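Local structure of elongation factor G (Thermus thermophilus, 2DY1) at residues 454-467 with 562-574. The protein binds GTP and magnesium and, as an elongation factor G homologue, probably acts as a GTPase in the elongation phase of protein synthesis. Sequence-based numbering, arbitrary orientation.
Sequences VPYRETIKKVAEGQ and KVMAEAHPVLLEP
An antiparallel strand pairing, 457-460 against 569-574, adds strand 457-460 to the sheet that strand 569-583 forms with strands 610-618 and 638-648 of the EF-G C-terminal region, and so joins domain IV to that region; strand 464-467 packs on the end of helix 549-566. The register rests on two reciprocal backbone pairs, Arg457 with Leu572 and Thr459 with Val570. The bond from Arg457 N to Leu572 O is 3.1 Å long and nearly straight (170°). Beyond the pairing, Ala567 O receives two amides, Lys461 N at 3.0 Å and Lys462 N, and Lys461 N is shared with His568 O; its angles of 137° and 136° at hydrogen fit a bifurcated donor.

On one face, Thr459 CG2 and Val570 CG2 run side by side at 3.5 Å. Leu572 CD1 packs against Thr459 CB, and Thr459 OG1 bonds to Met531 O. The Lys461 chain, extended beyond CG, crosses Val570 at about a right angle and presses CE on Val570 CG1 at a tight 3.4 Å, while its CD lies at the edge of the His568 ring against ND1, a buried nitrogen with no partner in the model. On the other face, Ile460 CG2 fits tightly against Ala567 CB, and Met564 CE reaches Glu458 OE1, whose carboxylate is held by the amides of Leu525, Ala526 and Phe528.

Along the helix, Val563 CG1, anti to the backbone N, meets Ala464, leaving CG2 for Gly466 N. Lys562 NZ bonds to Gln467 O at 2.6 Å. At the far end, Val454 CG1 packs on Pro574 CD at 3.5 Å and covers one face of the Tyr456 ring, whose edge meets Leu572 O and Glu573 CB. Glu573 OE2 forms a salt bridge with Arg598 NH1, while OE1 accepts from a water hydrogen-bonded to Tyr456 OH.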
ATOM      1  N   VAL A 454      19.471  15.128   5.448  1.00 21.39           N
ATOM      2  CA  VAL A 454      18.569  15.724   6.425  1.00 23.15           C
ATOM      3  C   VAL A 454      18.391  17.205   6.121  1.00 23.17           C
ATOM      4  O   VAL A 454      19.356  17.912   5.840  1.00 22.75           O
ATOM      5  CB  VAL A 454      19.122  15.573   7.859  1.00 22.41           C
ATOM      6  CG1 VAL A 454      18.254  16.335   8.851  1.00 19.75           C
ATOM      7  CG2 VAL A 454      19.161  14.098   8.237  1.00 22.90           C
ATOM      8  N   PRO A 455      17.145  17.684   6.151  1.00 20.13           N
ATOM      9  CA  PRO A 455      16.895  19.100   5.872  1.00 23.04           C
ATOM     10  C   PRO A 455      17.153  19.987   7.093  1.00 20.60           C
ATOM     11  O   PRO A 455      16.219  20.462   7.748  1.00 21.47           O
ATOM     12  CB  PRO A 455      15.435  19.105   5.428  1.00 22.26           C
ATOM     13  CG  PRO A 455      14.846  18.018   6.270  1.00 22.37           C
ATOM     14  CD  PRO A 455      15.884  16.923   6.179  1.00 18.40           C
ATOM     15  N   TYR A 456      18.428  20.190   7.402  1.00 23.39           N
ATOM     16  CA  TYR A 456      18.812  21.040   8.524  1.00 22.42           C
ATOM     17  C   TYR A 456      18.377  22.466   8.216  1.00 25.49           C
ATOM     18  O   TYR A 456      18.163  22.837   7.062  1.00 20.57           O
ATOM     19  CB  TYR A 456      20.329  21.019   8.722  1.00 21.88           C
ATOM     20  CG  TYR A 456      20.859  19.704   9.222  1.00 23.28           C
ATOM     21  CD1 TYR A 456      20.638  19.297  10.536  1.00 25.61           C
ATOM     22  CD2 TYR A 456      21.554  18.849   8.373  1.00 25.49           C
ATOM     23  CE1 TYR A 456      21.102  18.055  10.995  1.00 29.09           C
ATOM     24  CE2 TYR A 456      22.016  17.612   8.818  1.00 22.71           C
ATOM     25  CZ  TYR A 456      21.785  17.223  10.123  1.00 26.25           C
ATOM     26  OH  TYR A 456      22.222  15.986  10.545  1.00 29.73           O
ATOM     27  N   ARG A 457      18.235  23.267   9.260  1.00 24.57           N
ATOM     28  CA  ARG A 457      17.852  24.651   9.073  1.00 21.75           C
ATOM     29  C   ARG A 457      18.656  25.481  10.045  1.00 28.10           C
ATOM     30  O   ARG A 457      19.511  24.950  10.756  1.00 24.11           O
ATOM     31  CB  ARG A 457      16.351  24.825   9.287  1.00 23.44           C
ATOM     32  CG  ARG A 457      15.574  24.121   8.185  1.00 18.84           C
ATOM     33  CD  ARG A 457      14.136  24.536   8.096  1.00 26.51           C
ATOM     34  NE  ARG A 457      13.476  23.800   7.025  1.00 24.85           N
ATOM     35  CZ  ARG A 457      12.167  23.622   6.968  1.00 25.77           C
ATOM     36  NH1 ARG A 457      11.400  24.142   7.913  1.00 28.31           N
ATOM     37  NH2 ARG A 457      11.632  22.882   6.004  1.00 27.01           N
ATOM     38  N   GLU A 458      18.405  26.784  10.056  1.00 20.91           N
ATOM     39  CA  GLU A 458      19.135  27.673  10.946  1.00 22.98           C
ATOM     40  C   GLU A 458      18.192  28.700  11.536  1.00 20.66           C
ATOM     41  O   GLU A 458      17.097  28.904  11.032  1.00 21.23           O
ATOM     42  CB  GLU A 458      20.228  28.413  10.170  1.00 23.94           C
ATOM     43  CG  GLU A 458      21.295  27.511   9.577  1.00 28.66           C
ATOM     44  CD  GLU A 458      22.299  28.274   8.734  1.00 31.91           C
ATOM     45  OE1 GLU A 458      22.521  29.475   9.013  1.00 29.10           O
ATOM     46  OE2 GLU A 458      22.878  27.672   7.805  1.00 30.85           O
ATOM     47  N   THR A 459      18.625  29.334  12.622  1.00 23.87           N
ATOM     48  CA  THR A 459      17.837  30.387  13.243  1.00 23.05           C
ATOM     49  C   THR A 459      18.785  31.291  14.017  1.00 22.31           C
ATOM     50  O   THR A 459      20.010  31.109  13.959  1.00 26.17           O
ATOM     51  CB  THR A 459      16.728  29.832  14.166  1.00 22.45           C
ATOM     52  OG1 THR A 459      15.806  30.892  14.478  1.00 23.58           O
ATOM     53  CG2 THR A 459      17.310  29.267  15.461  1.00 25.07           C
ATOM     54  N   ILE A 460      18.234  32.271  14.722  1.00 25.06           N
ATOM     55  CA  ILE A 460      19.064  33.200  15.480  1.00 25.39           C
ATOM     56  C   ILE A 460      18.727  33.207  16.967  1.00 23.25           C
ATOM     57  O   ILE A 460      17.594  32.936  17.353  1.00 23.30           O
ATOM     58  CB  ILE A 460      18.931  34.635  14.927  1.00 22.30           C
ATOM     59  CG1 ILE A 460      17.458  35.029  14.815  1.00 21.25           C
ATOM     60  CG2 ILE A 460      19.600  34.735  13.565  1.00 18.73           C
ATOM     61  CD1 ILE A 460      17.242  36.503  14.397  1.00 19.90           C
ATOM     62  N   LYS A 461      19.716  33.541  17.797  1.00 24.45           N
ATOM     63  CA  LYS A 461      19.517  33.562  19.242  1.00 33.33           C
ATOM     64  C   LYS A 461      19.466  34.952  19.880  1.00 32.49           C
ATOM     65  O   LYS A 461      19.024  35.097  21.025  1.00 30.36           O
ATOM     66  CB  LYS A 461      20.601  32.726  19.925  1.00 38.05           C
ATOM     67  CG  LYS A 461      20.392  31.214  19.821  1.00 47.90           C
ATOM     68  CD  LYS A 461      21.396  30.475  20.698  1.00 55.03           C
ATOM     69  CE  LYS A 461      21.060  28.995  20.828  1.00 62.17           C
ATOM     70  NZ  LYS A 461      22.035  28.277  21.704  1.00 60.27           N
ATOM     71  N   LYS A 462      19.911  35.971  19.154  1.00 30.51           N
ATOM     72  CA  LYS A 462      19.873  37.322  19.698  1.00 32.47           C
ATOM     73  C   LYS A 462      19.474  38.362  18.663  1.00 32.21           C
ATOM     74  O   LYS A 462      19.589  38.148  17.451  1.00 24.38           O
ATOM     75  CB  LYS A 462      21.222  37.696  20.327  1.00 41.18           C
ATOM     76  CG  LYS A 462      22.366  37.895  19.351  1.00 41.96           C
ATOM     77  CD  LYS A 462      23.644  38.287  20.102  1.00 49.61           C
ATOM     78  CE  LYS A 462      24.813  38.514  19.155  1.00 54.85           C
ATOM     79  NZ  LYS A 462      26.046  38.966  19.864  1.00 60.35           N
ATOM     80  N   VAL A 463      18.977  39.489  19.158  1.00 30.62           N
ATOM     81  CA  VAL A 463      18.543  40.574  18.297  1.00 23.14           C
ATOM     82  C   VAL A 463      19.748  41.274  17.695  1.00 23.16           C
ATOM     83  O   VAL A 463      20.799  41.379  18.327  1.00 25.62           O
ATOM     84  CB  VAL A 463      17.724  41.612  19.083  1.00 25.22           C
ATOM     85  CG1 VAL A 463      17.322  42.760  18.162  1.00 29.60           C
ATOM     86  CG2 VAL A 463      16.487  40.959  19.682  1.00 26.84           C
ATOM     87  N   ALA A 464      19.588  41.751  16.465  1.00 19.00           N
ATOM     88  CA  ALA A 464      20.638  42.482  15.783  1.00 21.61           C
ATOM     89  C   ALA A 464      20.003  43.350  14.703  1.00 19.94           C
ATOM     90  O   ALA A 464      18.889  43.084  14.257  1.00 20.28           O
ATOM     91  CB  ALA A 464      21.653  41.513  15.169  1.00 24.59           C
ATOM     92  N   GLU A 465      20.705  44.395  14.295  1.00 22.31           N
ATOM     93  CA  GLU A 465      20.180  45.264  13.258  1.00 20.07           C
ATOM     94  C   GLU A 465      21.311  45.910  12.493  1.00 22.40           C
ATOM     95  O   GLU A 465      22.439  46.023  12.977  1.00 22.15           O
ATOM     96  CB  GLU A 465      19.241  46.320  13.849  1.00 19.48           C
ATOM     97  CG  GLU A 465      19.935  47.382  14.687  1.00 21.51           C
ATOM     98  CD  GLU A 465      18.959  48.361  15.316  1.00 26.06           C
ATOM     99  OE1 GLU A 465      19.409  49.478  15.657  1.00 24.65           O
ATOM    100  OE2 GLU A 465      17.763  48.015  15.477  1.00 23.58           O
ATOM    101  N   GLY A 466      21.006  46.317  11.277  1.00 17.38           N
ATOM    102  CA  GLY A 466      22.015  46.910  10.447  1.00 21.88           C
ATOM    103  C   GLY A 466      21.503  47.300   9.093  1.00 18.43           C
ATOM    104  O   GLY A 466      20.318  47.154   8.770  1.00 21.91           O
ATOM    105  N   GLN A 467      22.430  47.754   8.269  1.00 22.76           N
ATOM    106  CA  GLN A 467      22.089  48.254   6.963  1.00 16.17           C
ATOM    107  C   GLN A 467      22.518  47.429   5.782  1.00 24.27           C
ATOM    108  O   GLN A 467      23.582  46.815   5.776  1.00 26.01           O
ATOM    109  CB  GLN A 467      22.673  49.665   6.820  1.00 19.36           C
ATOM    110  CG  GLN A 467      22.393  50.345   5.505  1.00 20.92           C
ATOM    111  CD  GLN A 467      23.134  51.671   5.385  1.00 27.00           C
ATOM    112  OE1 GLN A 467      24.285  51.783   5.809  1.00 28.68           O
ATOM    113  NE2 GLN A 467      22.483  52.675   4.800  1.00 21.71           N
ATOM    114  N   LYS A 562      24.160  40.398   6.494  1.00 24.73           N
ATOM    115  CA  LYS A 562      24.950  41.109   7.494  1.00 21.37           C
ATOM    116  C   LYS A 562      24.363  40.966   8.889  1.00 22.56           C
ATOM    117  O   LYS A 562      25.059  40.628   9.843  1.00 26.29           O
ATOM    118  CB  LYS A 562      25.022  42.599   7.132  1.00 27.82           C
ATOM    119  CG  LYS A 562      25.720  43.456   8.178  1.00 29.41           C
ATOM    120  CD  LYS A 562      25.614  44.951   7.856  1.00 32.50           C
ATOM    121  CE  LYS A 562      26.119  45.271   6.445  1.00 34.04           C
ATOM    122  NZ  LYS A 562      26.114  46.746   6.145  1.00 34.10           N
ATOM    123  N   VAL A 563      23.061  41.217   9.010  1.00 21.34           N
ATOM    124  CA  VAL A 563      22.432  41.155  10.313  1.00 20.14           C
ATOM    125  C   VAL A 563      22.361  39.760  10.932  1.00 16.55           C
ATOM    126  O   VAL A 563      22.595  39.602  12.131  1.00 23.18           O
ATOM    127  CB  VAL A 563      21.014  41.786  10.258  1.00 20.45           C
ATOM    128  CG1 VAL A 563      20.396  41.811  11.647  1.00 21.92           C
ATOM    129  CG2 VAL A 563      21.114  43.209   9.702  1.00 25.91           C
ATOM    130  N   MET A 564      22.041  38.743  10.135  1.00 23.25           N
ATOM    131  CA  MET A 564      21.955  37.403  10.700  1.00 20.54           C
ATOM    132  C   MET A 564      23.277  36.982  11.344  1.00 19.52           C
ATOM    133  O   MET A 564      23.284  36.288  12.365  1.00 25.07           O
ATOM    134  CB  MET A 564      21.572  36.377   9.633  1.00 23.68           C
ATOM    135  CG  MET A 564      21.540  34.965  10.189  1.00 24.32           C
ATOM    136  SD  MET A 564      21.156  33.720   8.958  1.00 28.37           S
ATOM    137  CE  MET A 564      21.316  32.225  10.003  1.00 28.08           C
ATOM    138  N   ALA A 565      24.388  37.409  10.761  1.00 25.62           N
ATOM    139  CA  ALA A 565      25.706  37.056  11.294  1.00 27.17           C
ATOM    140  C   ALA A 565      25.974  37.661  12.674  1.00 29.16           C
ATOM    141  O   ALA A 565      26.796  37.150  13.447  1.00 29.32           O
ATOM    142  CB  ALA A 565      26.783  37.488  10.320  1.00 29.74           C
ATOM    143  N   GLU A 566      25.284  38.755  12.988  1.00 26.66           N
ATOM    144  CA  GLU A 566      25.454  39.415  14.276  1.00 26.11           C
ATOM    145  C   GLU A 566      24.384  38.937  15.236  1.00 24.67           C
ATOM    146  O   GLU A 566      24.364  39.336  16.401  1.00 28.38           O
ATOM    147  CB  GLU A 566      25.321  40.936  14.117  1.00 33.53           C
ATOM    148  CG  GLU A 566      26.039  41.516  12.908  1.00 39.20           C
ATOM    149  CD  GLU A 566      25.752  43.002  12.707  1.00 48.99           C
ATOM    150  OE1 GLU A 566      26.267  43.576  11.724  1.00 51.28           O
ATOM    151  OE2 GLU A 566      25.015  43.597  13.526  1.00 49.26           O
ATOM    152  N   ALA A 567      23.503  38.062  14.758  1.00 22.53           N
ATOM    153  CA  ALA A 567      22.399  37.586  15.582  1.00 27.43           C
ATOM    154  C   ALA A 567      22.580  36.216  16.234  1.00 30.54           C
ATOM    155  O   ALA A 567      21.600  35.571  16.610  1.00 26.26           O
ATOM    156  CB  ALA A 567      21.113  37.609  14.758  1.00 24.70           C
ATOM    157  N   HIS A 568      23.832  35.796  16.393  1.00 32.96           N
ATOM    158  CA  HIS A 568      24.152  34.506  17.004  1.00 32.05           C
ATOM    159  C   HIS A 568      23.349  33.350  16.406  1.00 29.45           C
ATOM    160  O   HIS A 568      22.464  32.769  17.044  1.00 29.01           O
ATOM    161  CB  HIS A 568      23.939  34.558  18.512  1.00 37.95           C
ATOM    162  CG  HIS A 568      24.599  33.432  19.243  1.00 53.27           C
ATOM    163  ND1 HIS A 568      23.979  32.220  19.461  1.00 57.85           N
ATOM    164  CD2 HIS A 568      25.848  33.312  19.751  1.00 55.31           C
ATOM    165  CE1 HIS A 568      24.819  31.402  20.071  1.00 55.04           C
ATOM    166  NE2 HIS A 568      25.961  32.041  20.258  1.00 59.50           N
ATOM    167  N   PRO A 569      23.656  33.009  15.156  1.00 26.17           N
ATOM    168  CA  PRO A 569      22.997  31.925  14.428  1.00 33.75           C
ATOM    169  C   PRO A 569      23.326  30.552  15.015  1.00 33.73           C
ATOM    170  O   PRO A 569      24.426  30.333  15.531  1.00 32.33           O
ATOM    171  CB  PRO A 569      23.526  32.101  13.005  1.00 30.00           C
ATOM    172  CG  PRO A 569      24.862  32.740  13.205  1.00 36.21           C
ATOM    173  CD  PRO A 569      24.595  33.735  14.285  1.00 29.43           C
ATOM    174  N   VAL A 570      22.359  29.642  14.951  1.00 29.27           N
ATOM    175  CA  VAL A 570      22.536  28.290  15.462  1.00 27.42           C
ATOM    176  C   VAL A 570      21.887  27.274  14.526  1.00 35.77           C
ATOM    177  O   VAL A 570      20.922  27.592  13.826  1.00 28.96           O
ATOM    178  CB  VAL A 570      21.920  28.118  16.869  1.00 35.53           C
ATOM    179  CG1 VAL A 570      22.580  29.083  17.839  1.00 34.95           C
ATOM    180  CG2 VAL A 570      20.420  28.340  16.821  1.00 33.38           C
ATOM    181  N   LEU A 571      22.418  26.051  14.536  1.00 30.79           N
ATOM    182  CA  LEU A 571      21.923  24.968  13.685  1.00 30.25           C
ATOM    183  C   LEU A 571      20.726  24.248  14.287  1.00 28.52           C
ATOM    184  O   LEU A 571      20.690  23.967  15.488  1.00 29.97           O
ATOM    185  CB  LEU A 571      23.044  23.959  13.435  1.00 33.05           C
ATOM    186  CG  LEU A 571      22.792  22.915  12.342  1.00 33.78           C
ATOM    187  CD1 LEU A 571      22.809  23.585  10.976  1.00 29.26           C
ATOM    188  CD2 LEU A 571      23.864  21.841  12.416  1.00 33.52           C
ATOM    189  N   LEU A 572      19.741  23.948  13.442  1.00 28.38           N
ATOM    190  CA  LEU A 572      18.534  23.249  13.873  1.00 22.16           C
ATOM    191  C   LEU A 572      18.408  21.953  13.077  1.00 22.76           C
ATOM    192  O   LEU A 572      18.876  21.871  11.949  1.00 23.51           O
ATOM    193  CB  LEU A 572      17.291  24.104  13.610  1.00 25.37           C
ATOM    194  CG  LEU A 572      17.198  25.486  14.261  1.00 24.38           C
ATOM    195  CD1 LEU A 572      15.916  26.156  13.797  1.00 25.74           C
ATOM    196  CD2 LEU A 572      17.207  25.355  15.783  1.00 28.12           C
ATOM    197  N   GLU A 573      17.783  20.946  13.677  1.00 26.39           N
ATOM    198  CA  GLU A 573      17.581  19.676  12.987  1.00 22.56           C
ATOM    199  C   GLU A 573      16.152  19.231  13.206  1.00 22.88           C
ATOM    200  O   GLU A 573      15.526  19.587  14.200  1.00 23.40           O
ATOM    201  CB  GLU A 573      18.553  18.604  13.503  1.00 19.77           C
ATOM    202  CG  GLU A 573      18.273  18.120  14.910  1.00 27.26           C
ATOM    203  CD  GLU A 573      19.269  17.059  15.351  1.00 34.05           C
ATOM    204  OE1 GLU A 573      19.539  16.136  14.556  1.00 31.92           O
ATOM    205  OE2 GLU A 573      19.776  17.144  16.491  1.00 38.35           O
ATOM    206  N   PRO A 574      15.599  18.447  12.267  1.00 20.12           N
ATOM    207  CA  PRO A 574      14.219  18.029  12.499  1.00 20.77           C
ATOM    208  C   PRO A 574      14.110  16.904  13.521  1.00 24.36           C
ATOM    209  O   PRO A 574      14.912  15.973  13.527  1.00 26.44           O
ATOM    210  CB  PRO A 574      13.737  17.628  11.105  1.00 25.46           C
ATOM    211  CG  PRO A 574      14.974  17.224  10.408  1.00 25.23           C
ATOM    212  CD  PRO A 574      16.020  18.184  10.883  1.00 23.68           C
TER
HETATM  213  O   HOH W   1      21.914  15.492  13.373  1.00 31.11           O